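Local coordinates for protein Abbfa_003403 (PDB 4ZXH) that probably builds a peptide as a four-domain nonribosomal peptide synthetase, joining condensation, adenylation, phosphopantetheine-bearing carrier and thioesterase domains in one chain, at residues Q833-P838 with L846-D851. Numbering follows the deposited sequence.
Sequences QFRTLP and LYRTGD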
loop_
_atom_site.group_PDB
_atom_site.type_symbol
_atom_site.label_atom_id
_atom_site.label_comp_id
_atom_site.label_asym_id
_atom_site.label_seq_id
_atom_site.Cartn_x
_atom_site.Cartn_y
_atom_site.Cartn_z
ATOM N N GLN A 833 -8.358 -34.514 14.333
ATOM C CA GLN A 833 -8.558 -33.141 14.796
ATOM C C GLN A 833 -8.428 -33.004 16.319
ATOM O O GLN A 833 -8.127 -31.913 16.815
ATOM C CB GLN A 833 -9.931 -32.618 14.362
ATOM C CG GLN A 833 -10.170 -32.656 12.877
ATOM C CD GLN A 833 -9.087 -31.939 12.099
ATOM O OE1 GLN A 833 -9.023 -30.700 12.071
ATOM N NE2 GLN A 833 -8.216 -32.716 11.464
ATOM N N PHE A 834 -8.669 -34.093 17.057
ATOM C CA PHE A 834 -8.467 -34.101 18.512
ATOM C C PHE A 834 -7.356 -35.079 18.894
ATOM O O PHE A 834 -7.528 -36.293 18.799
ATOM C CB PHE A 834 -9.754 -34.479 19.256
ATOM C CG PHE A 834 -10.921 -33.552 18.999
ATOM C CD1 PHE A 834 -11.185 -32.490 19.850
ATOM C CD2 PHE A 834 -11.783 -33.774 17.935
ATOM C CE1 PHE A 834 -12.268 -31.648 19.632
ATOM C CE2 PHE A 834 -12.880 -32.930 17.710
ATOM C CZ PHE A 834 -13.116 -31.870 18.559
ATOM N N ARG A 835 -6.216 -34.545 19.320
ATOM C CA ARG A 835 -5.028 -35.349 19.596
ATOM C C ARG A 835 -4.295 -34.819 20.811
ATOM O O ARG A 835 -4.441 -33.645 21.173
ATOM C CB ARG A 835 -4.046 -35.328 18.415
ATOM C CG ARG A 835 -4.617 -35.658 17.071
ATOM C CD ARG A 835 -3.740 -35.139 15.970
ATOM N NE ARG A 835 -2.553 -35.957 15.802
ATOM C CZ ARG A 835 -1.491 -35.590 15.089
ATOM N NH1 ARG A 835 -1.472 -34.400 14.482
ATOM N NH2 ARG A 835 -0.444 -36.409 14.986
ATOM N N THR A 836 -3.481 -35.672 21.420
ATOM C CA THR A 836 -2.381 -35.180 22.231
ATOM C C THR A 836 -1.161 -35.112 21.330
ATOM O O THR A 836 -1.081 -35.834 20.332
ATOM C CB THR A 836 -2.078 -36.071 23.408
ATOM O OG1 THR A 836 -1.387 -37.235 22.939
ATOM C CG2 THR A 836 -3.361 -36.468 24.102
ATOM N N LEU A 837 -0.214 -34.248 21.670
ATOM C CA LEU A 837 0.962 -34.101 20.835
ATOM C C LEU A 837 2.232 -34.414 21.619
ATOM O O LEU A 837 2.346 -34.052 22.791
ATOM C CB LEU A 837 1.010 -32.693 20.256
ATOM C CG LEU A 837 -0.146 -32.343 19.314
ATOM C CD1 LEU A 837 -0.123 -30.856 18.940
ATOM C CD2 LEU A 837 -0.085 -33.212 18.073
ATOM N N PRO A 838 3.190 -35.108 20.980
ATOM C CA PRO A 838 4.460 -35.470 21.630
ATOM C C PRO A 838 5.249 -34.243 22.055
ATOM O O PRO A 838 5.943 -34.268 23.065
ATOM C CB PRO A 838 5.206 -36.247 20.544
ATOM C CG PRO A 838 4.118 -36.790 19.671
ATOM C CD PRO A 838 3.069 -35.709 19.642
ATOM N N LEU A 846 -5.844 -31.995 22.746
ATOM C CA LEU A 846 -5.909 -30.682 22.105
ATOM C C LEU A 846 -6.732 -30.709 20.829
ATOM O O LEU A 846 -6.895 -31.753 20.197
ATOM C CB LEU A 846 -4.517 -30.158 21.753
ATOM C CG LEU A 846 -3.395 -30.117 22.773
ATOM C CD1 LEU A 846 -2.130 -29.609 22.088
ATOM C CD2 LEU A 846 -3.789 -29.223 23.918
ATOM N N TYR A 847 -7.232 -29.541 20.443
ATOM C CA TYR A 847 -8.023 -29.417 19.234
ATOM C C TYR A 847 -7.342 -28.516 18.227
ATOM O O TYR A 847 -6.869 -27.428 18.558
ATOM C CB TYR A 847 -9.430 -28.884 19.535
ATOM C CG TYR A 847 -10.163 -28.487 18.264
ATOM C CD1 TYR A 847 -10.621 -29.457 17.366
ATOM C CD2 TYR A 847 -10.369 -27.150 17.946
ATOM C CE1 TYR A 847 -11.274 -29.094 16.187
ATOM C CE2 TYR A 847 -11.019 -26.785 16.775
ATOM C CZ TYR A 847 -11.473 -27.758 15.904
ATOM O OH TYR A 847 -12.113 -27.380 14.756
ATOM N N ARG A 848 -7.310 -28.986 16.988
ATOM C CA ARG A 848 -6.660 -28.305 15.873
ATOM C C ARG A 848 -7.659 -27.415 15.112
ATOM O O ARG A 848 -8.578 -27.909 14.429
ATOM C CB ARG A 848 -6.045 -29.364 14.963
ATOM C CG ARG A 848 -5.433 -28.851 13.721
ATOM C CD ARG A 848 -4.802 -29.966 12.924
ATOM N NE ARG A 848 -3.759 -29.410 12.075
ATOM C CZ ARG A 848 -2.817 -30.134 11.495
ATOM N NH1 ARG A 848 -2.810 -31.450 11.669
ATOM N NH2 ARG A 848 -1.896 -29.543 10.745
ATOM N N THR A 849 -7.478 -26.100 15.219
ATOM C CA THR A 849 -8.505 -25.168 14.758
ATOM C C THR A 849 -8.451 -24.765 13.295
ATOM O O THR A 849 -9.410 -24.208 12.776
ATOM C CB THR A 849 -8.458 -23.879 15.546
ATOM O OG1 THR A 849 -7.248 -23.192 15.217
ATOM C CG2 THR A 849 -8.515 -24.165 17.029
ATOM N N GLY A 850 -7.334 -24.994 12.630
ATOM C CA GLY A 850 -7.234 -24.611 11.236
ATOM C C GLY A 850 -7.212 -23.107 11.054
ATOM O O GLY A 850 -7.261 -22.623 9.914
ATOM N N ASP A 851 -7.134 -22.372 12.171
ATOM C CA ASP A 851 -7.027 -20.904 12.170
ATOM C C ASP A 851 -5.569 -20.413 12.163
ATOM O O ASP A 851 -4.723 -20.899 12.916
ATOM C CB ASP A 851 -7.758 -20.305 13.383
ATOM C CG ASP A 851 -9.276 -20.143 13.157
ATOM O OD1 ASP A 851 -9.723 -20.154 11.986
ATOM O OD2 ASP A 851 -10.026 -19.980 14.155
#
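Leu846, Gln833 and Arg848 give up the most surface where the short strand 834-835 pairs antiparallel with the start of strand 846-855. Leu846 is gripped through its backbone: Leu846 O accepts from Arg835 N at 3.0 Å, in the carbonyl plane, while Leu846 N donates to Arg835 O at 2.7 Å from above that carbonyl's plane. With CG of Leu846 anti to the carbonyl carbon, the Leu846 and Leu837 side chains cross at about a right angle, and their CD1 atoms meet at 3.9 Å. Trp813 of strand 809-816 touches both leucines. Gln833, ending helix 827-833, extends the pairing by one bond, as Gln833 O takes Arg848 N at 3.0 Å, N-H...O angle 160°. Its CG is anti to the carbonyl carbon and the chain bends at chi2 (-54°); Gln833 CB lies 4.2 Å from Tyr847 CE1. The two strands form a beta hairpin in the small antiparallel sheet that follows the large mixed sheet of the adenylation domain, a member of the ANL superfamily. Arg848 runs out extended from CG to NE, and NE forms a salt bridge with Glu811, which probably offsets the nearness of a like charge, Arg835 NH1, to Arg848 NH1. On the face opposite Arg835 and Leu846, Phe834 and Tyr847 form the non-hydrogen-bonded pair. Their rings cross obliquely, planes at 38°, with Tyr847 CD1 over one face of the Phe834 ring toward its rim, 3.6 Å from Phe834 CE1.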